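Local coordinates for diol-dehydratase (Roseburia inulinivorans, PDB 5I2A), which dehydrates 1,2-propanediol, probably by the radical chemistry of a B12-independent glycyl radical enzyme, at residues A[27-32]-A[111-116]; A[168-173]-A[530-535]; A[457-462]-A[558-563]. All blocks are in the same frame, centred on the assembly; numbering follows the deposited sequence. Where two conformers were deposited one is given.

Contact 1. Residues A[27-32]-A[111-116]; sequences PEIEAA and FYISEE
A single parallel beta bridge joins Glu28 to Tyr112, pairing the loop before helix 32-43 with the residues that lead into helix 115-125. Tyr112 supplies both bonds: its N donates to Pro27 O at 2.8 Å, and its O accepts from Ile29 N at 2.9 Å, nearly straight on to the carbonyl (C=O...N 175°). The Glu28 and Tyr112 side chains run side by side in the same direction, each with CG anti to its backbone N, and Glu28 CD lies 3.7 Å from Tyr112 CD2. Beyond CG the glutamate is extended, and its OE2 receives a bond from a water at 2.7 Å. That water also donates to Ile29 O and accepts from Ser114 N, so it carries the pairing past the end of the bridge. An alanine in place of Glu28 would probably leave the water without its carboxylate acceptor and the Tyr112 ring without this neighbour. On the buried side, Pro27 CB meets Phe111 CD2 at 3.7 Å, while Ile29 CD1 reaches Phe111 CB, also at 3.7 Å. Cys85 bonds the backbones of Glu28 and Glu30, Val103 bonds that of Phe111, and Ile113 rests on Leu121 of helix 115-125.

Contact 2. Residues A[168-173]-A[530-535]; sequences TVQYET and LVDDCI
Gln170, the centre of an inverse gamma turn and the N-cap residue of helix 171-190, meets the loop residues Leu530 to Asp532, ahead of helix 534-537, through both its backbone and its side chain. Gln170 N donates to Leu530 O at 3.0 Å, in the plane of that carbonyl. The side chain then runs past the same oxygen: with CG anti to the carbonyl carbon (chi1 -70°), Gln170 CG lies 3.2 Å from Leu530 O. The extended chain carries NE2 on to Asp532 OD1, a 2.8 Å hydrogen bond. The acceptor lies close to the plane of the amide, whereas the donor stands above the carboxylate plane, the two flat groups being turned 71° apart. Beside the backbone bond, Val169 CG2 packs on Leu530 CB; their 3.3 Å separation is shorter than usual and, with the valine chi1 off a staggered position at 94°, is doubtful in detail. The same methyl touches Val531 CG2.

A second shell fixes the amide. Thr173 OG1, in the first turn of the helix, donates to Gln170 OE1 at 2.7 Å, and NE2 has a further acceptor in Gly445 O. Both ends of the amide are thus engaged, which would hold its rotation and set which end faces Asp532. Gly445 also bonds the backbones of Thr168 and Asp532, so it ties the two segments together from outside. Ile272 of helix 262-279 lies against both Val169 and Leu530. The other branch, Val169 CG1, touches Leu530 CD1 and also sits 3.9 Å above the Tyr171 ring, over its centre.

Contact 3. Residues A[457-462]-A[558-563]; sequences NMCRPL and IANVAD
Met458 and Ile558 pack where two neighbouring strand-to-helix connections meet: strands 454-457 and 548-556 run parallel in one sheet, and each is followed by a helix, 459-467 and 558-574. The contact joins the turn leading into helix 459-467 to the first turn of helix 558-574, and no hydrogen bond crosses it. The two side chains lie side by side, pointing the same way. Met458 starts with CG anti to its carbonyl carbon (chi1 -57°) and continues extended to SD, which comes 3.9 Å from Ile558 CG1. A bend at chi3 (54°) then turns CE back to the same carbon, at 4.0 Å, so that sulfur and methyl both rest on one branch of the isoleucine.

Val561 uses CG2, the branch anti to its carbonyl carbon. This methyl fits against the backbone of Met458, 3.7 Å from Met458 O, and also touches the methionine CB. Met458 O is bonded by Tyr496 OH of helix 489-521, whose side chain packs on Val561 as well. Cys459 SG lies 3.8 Å from Asn560 CB. The asparagine amide is engaged elsewhere, with OD1 accepting from Ala720 N and ND2 bonded to Asp711 OD2, so only its aliphatic root serves this contact. Ahead of the turn into the helix, Asn457 OD1 makes a capping bond, accepting from Cys459 N at 2.9 Å with the donor tilted 24° from the amide carbonyl plane.

Contacts 2 and 3 are buried, whereas contact 1 is only partly so. Their chemistry follows their place: contact 1 joins two loops by backbone pairing and a shared water, contact 2 combines a backbone bond with a side-chain amide-carboxylate bond, and contact 3 is van der Waals packing with no hydrogen bond across it. The three hold different elements. Contacts 2 and 3 lie on opposite sides of the chain's centre, their centres 39 Å apart, but their segments alternate along the chain; contact 1 closes before either opens. In each, contacting residues lie at or just ahead of helices: 115-125 in contact 1, 171-190 and 534-537 in contact 2, 459-467 and 558-574 in contact 3.

Contact 1. Residues A[27-32]-A[111-116]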
ATOM      1  N   PRO A  27      38.263   6.630   1.647  1.00 18.59           N
ATOM      2  CA  PRO A  27      36.969   6.002   1.926  1.00 17.96           C
ATOM      3  C   PRO A  27      36.734   4.812   1.001  1.00 18.49           C
ATOM      4  O   PRO A  27      37.106   4.860  -0.175  1.00 18.39           O
ATOM      5  CB  PRO A  27      35.966   7.124   1.646  1.00 18.75           C
ATOM      6  CG  PRO A  27      36.735   8.376   1.890  1.00 15.22           C
ATOM      7  CD  PRO A  27      38.120   8.068   1.356  1.00 14.98           C
ATOM      8  N   GLU A  28      36.155   3.750   1.540  1.00 13.75           N
ATOM      9  CA  GLU A  28      35.920   2.534   0.771  1.00 18.64           C
ATOM     10  C   GLU A  28      34.463   2.080   0.829  1.00 15.34           C
ATOM     11  O   GLU A  28      33.853   2.101   1.882  1.00 17.82           O
ATOM     12  CB  GLU A  28      36.826   1.397   1.271  1.00 18.52           C
ATOM     13  CG  GLU A  28      36.521   0.040   0.633  1.00 19.91           C
ATOM     14  CD  GLU A  28      37.497  -1.062   1.067  1.00 27.33           C
ATOM     15  OE1 GLU A  28      38.262  -0.829   2.017  1.00 24.15           O
ATOM     16  OE2 GLU A  28      37.496  -2.151   0.448  1.00 17.94           O
ATOM     17  N   ILE A  29      33.935   1.651  -0.311  1.00 16.62           N
ATOM     18  CA  ILE A  29      32.607   1.038  -0.400  1.00 16.86           C
ATOM     19  C   ILE A  29      32.645  -0.446   0.014  1.00 17.04           C
ATOM     20  O   ILE A  29      33.470  -1.218  -0.489  1.00 16.83           O
ATOM     21  CB  ILE A  29      32.052   1.159  -1.839  1.00 15.87           C
ATOM     22  CG1 ILE A  29      31.857   2.622  -2.208  1.00 12.80           C
ATOM     23  CG2 ILE A  29      30.754   0.359  -2.009  1.00 15.80           C
ATOM     24  CD1 ILE A  29      31.742   2.875  -3.704  1.00 14.72           C
ATOM     25  N   GLU A  30      31.755  -0.838   0.924  1.00 13.01           N
ATOM     26  CA  GLU A  30      31.677  -2.224   1.389  1.00 14.14           C
ATOM     27  C   GLU A  30      30.330  -2.886   1.042  1.00 19.82           C
ATOM     28  O   GLU A  30      29.296  -2.221   0.956  1.00 15.31           O
ATOM     29  CB  GLU A  30      31.948  -2.287   2.895  1.00 15.94           C
ATOM     30  CG  GLU A  30      33.363  -1.789   3.207  1.00 18.35           C
ATOM     31  CD  GLU A  30      33.781  -1.841   4.667  1.00 20.49           C
ATOM     32  OE1 GLU A  30      33.011  -2.286   5.554  1.00 19.42           O
ATOM     33  OE2 GLU A  30      34.924  -1.411   4.920  1.00 19.31           O
ATOM     34  N   ALA A  31      30.363  -4.202   0.854  1.00 17.17           N
ATOM     35  CA  ALA A  31      29.239  -4.939   0.283  1.00 17.93           C
ATOM     36  C   ALA A  31      28.376  -5.662   1.310  1.00 19.37           C
ATOM     37  O   ALA A  31      27.320  -6.172   0.961  1.00 18.38           O
ATOM     38  CB  ALA A  31      29.754  -5.944  -0.738  1.00 20.81           C
ATOM     39  N   ALA A  32      28.820  -5.715   2.564  1.00 15.72           N
ATOM     40  CA  ALA A  32      28.142  -6.546   3.554  1.00 16.98           C
ATOM     41  C   ALA A  32      26.651  -6.186   3.754  1.00 16.79           C
ATOM     42  O   ALA A  32      25.823  -7.080   3.846  1.00 18.16           O
ATOM     43  CB  ALA A  32      28.868  -6.479   4.878  1.00 16.08           C
ATOM     44  N   PHE A 111      35.561   7.183  -4.044  1.00 15.54           N
ATOM     45  CA  PHE A 111      35.560   6.051  -3.118  1.00 18.28           C
ATOM     46  C   PHE A 111      36.350   4.886  -3.720  1.00 20.85           C
ATOM     47  O   PHE A 111      36.199   4.593  -4.905  1.00 17.01           O
ATOM     48  CB  PHE A 111      34.137   5.554  -2.821  1.00 16.03           C
ATOM     49  CG  PHE A 111      33.366   6.385  -1.836  1.00 13.87           C
ATOM     50  CD1 PHE A 111      32.747   7.561  -2.228  1.00 15.89           C
ATOM     51  CD2 PHE A 111      33.211   5.956  -0.531  1.00 14.38           C
ATOM     52  CE1 PHE A 111      32.001   8.318  -1.327  1.00 12.76           C
ATOM     53  CE2 PHE A 111      32.480   6.715   0.382  1.00 16.41           C
ATOM     54  CZ  PHE A 111      31.873   7.901  -0.025  1.00 14.73           C
ATOM     55  N   TYR A 112      37.153   4.202  -2.911  1.00 18.25           N
ATOM     56  CA  TYR A 112      37.787   2.971  -3.372  1.00 18.91           C
ATOM     57  C   TYR A 112      36.791   1.824  -3.329  1.00 18.97           C
ATOM     58  O   TYR A 112      35.995   1.731  -2.410  1.00 20.06           O
ATOM     59  CB  TYR A 112      39.024   2.625  -2.528  1.00 19.35           C
ATOM     60  CG  TYR A 112      39.560   1.221  -2.780  1.00 18.59           C
ATOM     61  CD1 TYR A 112      40.176   0.890  -3.981  1.00 21.57           C
ATOM     62  CD2 TYR A 112      39.451   0.236  -1.815  1.00 20.71           C
ATOM     63  CE1 TYR A 112      40.672  -0.401  -4.213  1.00 19.71           C
ATOM     64  CE2 TYR A 112      39.934  -1.049  -2.035  1.00 22.63           C
ATOM     65  CZ  TYR A 112      40.545  -1.359  -3.231  1.00 22.89           C
ATOM     66  OH  TYR A 112      41.021  -2.630  -3.428  1.00 25.70           O
ATOM     67  N   ILE A 113      36.819   0.966  -4.342  1.00 18.35           N
ATOM     68  CA  ILE A 113      36.040  -0.260  -4.309  1.00 17.30           C
ATOM     69  C   ILE A 113      36.855  -1.419  -4.907  1.00 17.13           C
ATOM     70  O   ILE A 113      37.391  -1.316  -6.008  1.00 20.47           O
ATOM     71  CB  ILE A 113      34.676  -0.094  -5.046  1.00 15.77           C
ATOM     72  CG1 ILE A 113      33.846  -1.375  -4.945  1.00 16.13           C
ATOM     73  CG2 ILE A 113      34.871   0.334  -6.500  1.00 13.53           C
ATOM     74  CD1 ILE A 113      32.413  -1.233  -5.526  1.00 15.58           C
ATOM     75  N   SER A 114      36.960  -2.507  -4.151  1.00 16.94           N
ATOM     76  CA  SER A 114      37.808  -3.632  -4.536  1.00 22.84           C
ATOM     77  C   SER A 114      37.119  -4.483  -5.580  1.00 23.15           C
ATOM     78  O   SER A 114      35.907  -4.385  -5.756  1.00 20.47           O
ATOM     79  CB  SER A 114      38.157  -4.494  -3.329  1.00 17.55           C
ATOM     80  OG  SER A 114      37.031  -5.239  -2.896  1.00 18.36           O
ATOM     81  N   GLU A 115      37.894  -5.326  -6.261  1.00 22.39           N
ATOM     82  CA  GLU A 115      37.334  -6.210  -7.271  1.00 20.65           C
ATOM     83  C   GLU A 115      36.372  -7.185  -6.625  1.00 20.59           C
ATOM     84  O   GLU A 115      35.340  -7.496  -7.193  1.00 20.69           O
ATOM     85  CB  GLU A 115      38.435  -6.967  -8.034  1.00 24.57           C
ATOM     86  CG  GLU A 115      39.298  -6.067  -8.916  1.00 26.32           C
ATOM     87  CD  GLU A 115      38.471  -5.193  -9.836  1.00 30.51           C
ATOM     88  OE1 GLU A 115      38.572  -3.954  -9.737  1.00 35.84           O
ATOM     89  OE2 GLU A 115      37.707  -5.742 -10.650  1.00 31.59           O
ATOM     90  N   GLU A 116      36.699  -7.665  -5.431  0.52 21.34           N
ATOM     91  CA  GLU A 116      35.811  -8.606  -4.765  0.52 21.26           C
ATOM     92  C   GLU A 116      34.510  -7.916  -4.330  0.52 23.70           C
ATOM     93  O   GLU A 116      33.437  -8.520  -4.378  0.52 20.16           O
ATOM     94  CB  GLU A 116      36.506  -9.252  -3.568  0.52 23.60           C
ATOM     95  CG  GLU A 116      35.656 -10.275  -2.826  0.52 26.47           C
ATOM     96  CD  GLU A 116      35.330 -11.511  -3.655  0.52 28.91           C
ATOM     97  OE1 GLU A 116      36.027 -11.778  -4.663  0.52 32.13           O
ATOM     98  OE2 GLU A 116      34.371 -12.224  -3.291  0.52 28.54           O
TER
HETATM   99  O   HOH W   1      35.658  -2.522  -1.451  1.00 21.07           O

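Contact 2. Residues A[168-173]-A[530-535]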
ATOM      1  N   THR A 168      15.422  15.001  13.372  1.00 13.34           N
ATOM      2  CA  THR A 168      15.945  14.895  14.719  1.00 15.51           C
ATOM      3  C   THR A 168      14.984  14.052  15.541  1.00 14.60           C
ATOM      4  O   THR A 168      13.887  14.471  15.903  1.00 12.44           O
ATOM      5  CB  THR A 168      16.108  16.253  15.398  1.00 13.54           C
ATOM      6  OG1 THR A 168      17.082  17.014  14.696  1.00 13.89           O
ATOM      7  CG2 THR A 168      16.531  16.065  16.859  1.00 10.48           C
ATOM      8  N   VAL A 169      15.450  12.868  15.853  1.00 15.63           N
ATOM      9  CA  VAL A 169      14.675  11.850  16.496  1.00 11.26           C
ATOM     10  C   VAL A 169      14.676  12.138  18.021  1.00 16.22           C
ATOM     11  O   VAL A 169      15.379  13.047  18.483  1.00 12.79           O
ATOM     12  CB  VAL A 169      15.315  10.497  16.111  1.00 18.26           C
ATOM     13  CG1 VAL A 169      16.328   9.991  17.151  1.00 13.29           C
ATOM     14  CG2 VAL A 169      14.346   9.525  15.588  1.00 19.96           C
ATOM     15  N   GLN A 170      13.887  11.403  18.799  1.00 15.34           N
ATOM     16  CA  GLN A 170      13.851  11.608  20.246  1.00 17.85           C
ATOM     17  C   GLN A 170      15.045  10.945  20.956  1.00 17.49           C
ATOM     18  O   GLN A 170      14.882   9.931  21.630  1.00 16.39           O
ATOM     19  CB  GLN A 170      12.539  11.064  20.838  1.00 16.75           C
ATOM     20  CG  GLN A 170      11.271  11.856  20.494  1.00 11.49           C
ATOM     21  CD  GLN A 170       9.981  11.078  20.803  1.00 20.23           C
ATOM     22  OE1 GLN A 170       9.969  10.173  21.643  1.00 18.33           O
ATOM     23  NE2 GLN A 170       8.895  11.425  20.109  1.00 15.08           N
ATOM     24  N   TYR A 171      16.240  11.509  20.803  1.00 15.02           N
ATOM     25  CA  TYR A 171      17.401  10.980  21.519  1.00 17.45           C
ATOM     26  C   TYR A 171      17.122  10.958  23.022  1.00 16.30           C
ATOM     27  O   TYR A 171      17.512  10.029  23.719  1.00 17.48           O
ATOM     28  CB  TYR A 171      18.653  11.809  21.240  1.00 13.73           C
ATOM     29  CG  TYR A 171      19.053  11.879  19.782  1.00 11.21           C
ATOM     30  CD1 TYR A 171      19.824  10.890  19.208  1.00 10.60           C
ATOM     31  CD2 TYR A 171      18.666  12.950  18.997  1.00 11.38           C
ATOM     32  CE1 TYR A 171      20.195  10.958  17.873  1.00 13.88           C
ATOM     33  CE2 TYR A 171      19.024  13.034  17.665  1.00 10.64           C
ATOM     34  CZ  TYR A 171      19.795  12.037  17.108  1.00 12.68           C
ATOM     35  OH  TYR A 171      20.167  12.118  15.788  1.00 17.67           O
ATOM     36  N   GLU A 172      16.425  11.981  23.502  1.00 15.08           N
ATOM     37  CA  GLU A 172      16.166  12.121  24.927  1.00 18.81           C
ATOM     38  C   GLU A 172      15.247  11.011  25.456  1.00 24.56           C
ATOM     39  O   GLU A 172      15.321  10.651  26.633  1.00 18.97           O
ATOM     40  CB  GLU A 172      15.569  13.494  25.228  1.00 16.00           C
ATOM     41  CG  GLU A 172      14.173  13.704  24.666  1.00 25.50           C
ATOM     42  CD  GLU A 172      14.155  14.077  23.178  1.00 28.33           C
ATOM     43  OE1 GLU A 172      15.233  14.282  22.563  1.00 24.07           O
ATOM     44  OE2 GLU A 172      13.041  14.153  22.623  1.00 33.83           O
ATOM     45  N   THR A 173      14.384  10.471  24.597  1.00 16.95           N
ATOM     46  CA  THR A 173      13.544   9.364  25.020  1.00 16.54           C
ATOM     47  C   THR A 173      14.406   8.128  25.272  1.00 15.14           C
ATOM     48  O   THR A 173      14.245   7.449  26.281  1.00 14.90           O
ATOM     49  CB  THR A 173      12.454   9.032  23.986  1.00 16.03           C
ATOM     50  OG1 THR A 173      11.547  10.137  23.886  1.00 16.53           O
ATOM     51  CG2 THR A 173      11.691   7.796  24.420  1.00 16.47           C
ATOM     52  N   LEU A 530      10.813   6.495  17.255  1.00 11.13           N
ATOM     53  CA  LEU A 530      11.369   7.626  17.992  1.00 12.95           C
ATOM     54  C   LEU A 530      10.798   8.982  17.523  1.00 12.73           C
ATOM     55  O   LEU A 530      11.358  10.042  17.812  1.00 13.08           O
ATOM     56  CB  LEU A 530      12.892   7.609  17.874  1.00 10.49           C
ATOM     57  CG  LEU A 530      13.564   6.309  18.314  1.00 14.42           C
ATOM     58  CD1 LEU A 530      15.067   6.411  18.150  1.00 12.29           C
ATOM     59  CD2 LEU A 530      13.170   5.996  19.768  1.00 14.60           C
ATOM     60  N   VAL A 531       9.678   8.942  16.798  1.00 14.02           N
ATOM     61  CA  VAL A 531       9.013  10.159  16.336  1.00 10.77           C
ATOM     62  C   VAL A 531       7.506  10.096  16.638  1.00 11.78           C
ATOM     63  O   VAL A 531       6.840   9.176  16.173  1.00 14.41           O
ATOM     64  CB  VAL A 531       9.206  10.366  14.805  1.00 14.02           C
ATOM     65  CG1 VAL A 531       8.392  11.569  14.313  1.00 13.61           C
ATOM     66  CG2 VAL A 531      10.675  10.507  14.427  1.00 11.77           C
ATOM     67  N   ASP A 532       6.971  11.057  17.397  1.00 15.58           N
ATOM     68  CA  ASP A 532       5.519  11.144  17.597  1.00 14.84           C
ATOM     69  C   ASP A 532       4.843  11.469  16.263  1.00 15.31           C
ATOM     70  O   ASP A 532       5.347  12.311  15.526  1.00 15.56           O
ATOM     71  CB  ASP A 532       5.138  12.226  18.603  1.00 15.25           C
ATOM     72  CG  ASP A 532       5.725  12.004  19.983  1.00 17.57           C
ATOM     73  OD1 ASP A 532       6.110  10.872  20.324  1.00 14.78           O
ATOM     74  OD2 ASP A 532       5.779  12.992  20.726  1.00 18.88           O
ATOM     75  N   ASP A 533       3.694  10.871  15.959  1.00 15.40           N
ATOM     76  CA  ASP A 533       2.923   9.985  16.833  1.00 16.10           C
ATOM     77  C   ASP A 533       2.805   8.587  16.238  1.00 19.01           C
ATOM     78  O   ASP A 533       1.711   8.010  16.203  1.00 16.29           O
ATOM     79  CB  ASP A 533       1.509  10.536  17.034  1.00 20.41           C
ATOM     80  CG  ASP A 533       1.270  11.074  18.431  1.00 28.64           C
ATOM     81  OD1 ASP A 533       1.936  10.612  19.381  1.00 30.61           O
ATOM     82  OD2 ASP A 533       0.410  11.963  18.570  1.00 29.83           O
ATOM     83  N   CYS A 534       3.913   8.058  15.737  1.00 15.13           N
ATOM     84  CA  CYS A 534       3.858   6.835  14.949  1.00 13.25           C
ATOM     85  C   CYS A 534       3.288   5.645  15.731  1.00 15.01           C
ATOM     86  O   CYS A 534       2.438   4.917  15.228  1.00 14.16           O
ATOM     87  CB  CYS A 534       5.247   6.526  14.406  1.00 12.06           C
ATOM     88  SG  CYS A 534       5.817   7.819  13.267  1.00 14.72           S
ATOM     89  N   ILE A 535       3.730   5.479  16.971  1.00 16.12           N
ATOM     90  CA  ILE A 535       3.292   4.356  17.793  1.00 13.46           C
ATOM     91  C   ILE A 535       1.782   4.394  18.013  1.00 18.67           C
ATOM     92  O   ILE A 535       1.086   3.415  17.775  1.00 18.10           O
ATOM     93  CB  ILE A 535       4.041   4.343  19.150  1.00 17.52           C
ATOM     94  CG1 ILE A 535       5.457   3.806  18.949  1.00 17.07           C
ATOM     95  CG2 ILE A 535       3.289   3.515  20.194  1.00 16.63           C
ATOM     96  CD1 ILE A 535       6.386   4.091  20.102  1.00 15.38           C
TER

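Contact 3. Residues A[457-462]-A[558-563]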
ATOM      1  N   ASN A 457      15.979  25.227  -9.964  1.00 13.18           N
ATOM      2  CA  ASN A 457      16.754  26.304 -10.577  1.00 15.26           C
ATOM      3  C   ASN A 457      15.830  27.434 -11.038  1.00 12.83           C
ATOM      4  O   ASN A 457      15.177  27.314 -12.069  1.00 14.70           O
ATOM      5  CB  ASN A 457      17.573  25.753 -11.760  1.00 11.94           C
ATOM      6  CG  ASN A 457      18.566  26.770 -12.321  1.00 18.12           C
ATOM      7  OD1 ASN A 457      18.389  27.977 -12.170  1.00 18.60           O
ATOM      8  ND2 ASN A 457      19.626  26.272 -12.961  1.00 13.52           N
ATOM      9  N   MET A 458      15.788  28.528 -10.286  1.00 11.78           N
ATOM     10  CA  MET A 458      14.884  29.630 -10.614  1.00 14.20           C
ATOM     11  C   MET A 458      15.321  30.371 -11.880  1.00 15.61           C
ATOM     12  O   MET A 458      14.537  31.120 -12.442  1.00 13.71           O
ATOM     13  CB  MET A 458      14.765  30.625  -9.441  1.00 14.41           C
ATOM     14  CG  MET A 458      14.295  29.993  -8.117  1.00 14.51           C
ATOM     15  SD  MET A 458      14.362  31.138  -6.718  1.00 23.05           S
ATOM     16  CE  MET A 458      13.410  32.488  -7.377  1.00 21.48           C
ATOM     17  N   CYS A 459      16.551  30.152 -12.338  1.00 13.47           N
ATOM     18  CA  CYS A 459      16.990  30.755 -13.597  1.00 14.58           C
ATOM     19  C   CYS A 459      16.453  30.045 -14.850  1.00 16.55           C
ATOM     20  O   CYS A 459      16.386  30.647 -15.925  1.00 16.05           O
ATOM     21  CB  CYS A 459      18.525  30.789 -13.670  1.00 13.37           C
ATOM     22  SG  CYS A 459      19.295  31.866 -12.469  1.00 17.95           S
ATOM     23  N   ARG A 460      16.117  28.760 -14.745  1.00 14.80           N
ATOM     24  CA  ARG A 460      15.687  28.062 -15.955  1.00 17.65           C
ATOM     25  C   ARG A 460      14.315  28.570 -16.457  1.00 17.63           C
ATOM     26  O   ARG A 460      14.166  28.790 -17.656  1.00 16.67           O
ATOM     27  CB  ARG A 460      15.699  26.547 -15.748  1.00 13.86           C
ATOM     28  CG  ARG A 460      17.127  25.975 -15.588  1.00 15.77           C
ATOM     29  CD  ARG A 460      17.518  25.060 -16.775  1.00 22.70           C
ATOM     30  NE  ARG A 460      17.688  25.848 -17.969  1.00 25.03           N
ATOM     31  CZ  ARG A 460      17.500  25.449 -19.218  1.00 21.87           C
ATOM     32  NH1 ARG A 460      17.123  24.210 -19.518  1.00 21.65           N
ATOM     33  NH2 ARG A 460      17.703  26.332 -20.182  1.00 23.07           N
ATOM     34  N   PRO A 461      13.332  28.794 -15.551  1.00 17.15           N
ATOM     35  CA  PRO A 461      12.103  29.451 -16.010  1.00 16.45           C
ATOM     36  C   PRO A 461      12.342  30.834 -16.612  1.00 16.89           C
ATOM     37  O   PRO A 461      11.586  31.229 -17.497  1.00 16.20           O
ATOM     38  CB  PRO A 461      11.265  29.561 -14.725  1.00 15.50           C
ATOM     39  CG  PRO A 461      11.685  28.369 -13.939  1.00 14.44           C
ATOM     40  CD  PRO A 461      13.192  28.346 -14.154  1.00 13.56           C
ATOM     41  N   LEU A 462      13.375  31.542 -16.158  1.00 15.47           N
ATOM     42  CA  LEU A 462      13.716  32.837 -16.746  1.00 16.45           C
ATOM     43  C   LEU A 462      14.208  32.658 -18.189  1.00 16.17           C
ATOM     44  O   LEU A 462      13.786  33.373 -19.090  1.00 17.34           O
ATOM     45  CB  LEU A 462      14.784  33.562 -15.913  1.00 17.45           C
ATOM     46  CG  LEU A 462      15.262  34.906 -16.481  1.00 17.03           C
ATOM     47  CD1 LEU A 462      14.125  35.922 -16.520  1.00 16.34           C
ATOM     48  CD2 LEU A 462      16.431  35.448 -15.663  1.00 18.49           C
ATOM     49  N   ILE A 558      18.231  33.419  -6.552  1.00 15.38           N
ATOM     50  CA  ILE A 558      17.498  34.667  -6.305  1.00 13.23           C
ATOM     51  C   ILE A 558      18.274  35.930  -6.749  1.00 16.42           C
ATOM     52  O   ILE A 558      17.703  36.802  -7.409  1.00 16.01           O
ATOM     53  CB  ILE A 558      17.120  34.806  -4.826  1.00 18.17           C
ATOM     54  CG1 ILE A 558      15.879  33.971  -4.533  1.00 24.80           C
ATOM     55  CG2 ILE A 558      16.804  36.243  -4.488  1.00 21.53           C
ATOM     56  CD1 ILE A 558      15.380  34.100  -3.110  1.00 29.18           C
ATOM     57  N   ALA A 559      19.558  36.031  -6.401  1.00 16.56           N
ATOM     58  CA  ALA A 559      20.354  37.197  -6.816  1.00 17.97           C
ATOM     59  C   ALA A 559      20.412  37.310  -8.341  1.00 16.15           C
ATOM     60  O   ALA A 559      20.235  38.395  -8.900  1.00 16.32           O
ATOM     61  CB  ALA A 559      21.791  37.136  -6.231  1.00 12.48           C
ATOM     62  N   ASN A 560      20.672  36.187  -9.006  1.00 15.24           N
ATOM     63  CA  ASN A 560      20.777  36.176 -10.463  1.00 16.07           C
ATOM     64  C   ASN A 560      19.469  36.630 -11.103  1.00 16.91           C
ATOM     65  O   ASN A 560      19.479  37.448 -12.018  1.00 16.54           O
ATOM     66  CB  ASN A 560      21.158  34.786 -10.979  1.00 15.12           C
ATOM     67  CG  ASN A 560      22.421  34.255 -10.332  1.00 16.78           C
ATOM     68  OD1 ASN A 560      22.362  33.396  -9.459  1.00 16.16           O
ATOM     69  ND2 ASN A 560      23.570  34.788 -10.743  1.00 16.68           N
ATOM     70  N   VAL A 561      18.352  36.115 -10.595  1.00 15.30           N
ATOM     71  CA  VAL A 561      17.030  36.460 -11.113  1.00 15.37           C
ATOM     72  C   VAL A 561      16.702  37.936 -10.874  1.00 18.14           C
ATOM     73  O   VAL A 561      16.233  38.620 -11.773  1.00 17.58           O
ATOM     74  CB  VAL A 561      15.922  35.570 -10.479  1.00 17.51           C
ATOM     75  CG1 VAL A 561      14.525  36.089 -10.817  1.00 14.99           C
ATOM     76  CG2 VAL A 561      16.080  34.137 -10.932  1.00 14.59           C
ATOM     77  N   ALA A 562      16.972  38.426  -9.671  1.00 16.85           N
ATOM     78  CA  ALA A 562      16.663  39.809  -9.340  1.00 18.54           C
ATOM     79  C   ALA A 562      17.433  40.775 -10.235  1.00 18.26           C
ATOM     80  O   ALA A 562      16.858  41.708 -10.800  1.00 19.90           O
ATOM     81  CB  ALA A 562      16.981  40.097  -7.887  1.00 14.93           C
ATOM     82  N   ASP A 563      18.735  40.553 -10.339  1.00 17.35           N
ATOM     83  CA  ASP A 563      19.584  41.412 -11.146  1.00 17.64           C
ATOM     84  C   ASP A 563      19.213  41.304 -12.623  1.00 20.94           C
ATOM     85  O   ASP A 563      19.198  42.310 -13.338  1.00 19.99           O
ATOM     86  CB  ASP A 563      21.049  41.062 -10.934  1.00 16.10           C
ATOM     87  CG  ASP A 563      21.587  41.556  -9.591  1.00 18.43           C
ATOM     88  OD1 ASP A 563      21.100  42.590  -9.081  1.00 17.57           O
ATOM     89  OD2 ASP A 563      22.496  40.903  -9.050  1.00 17.23           O
TER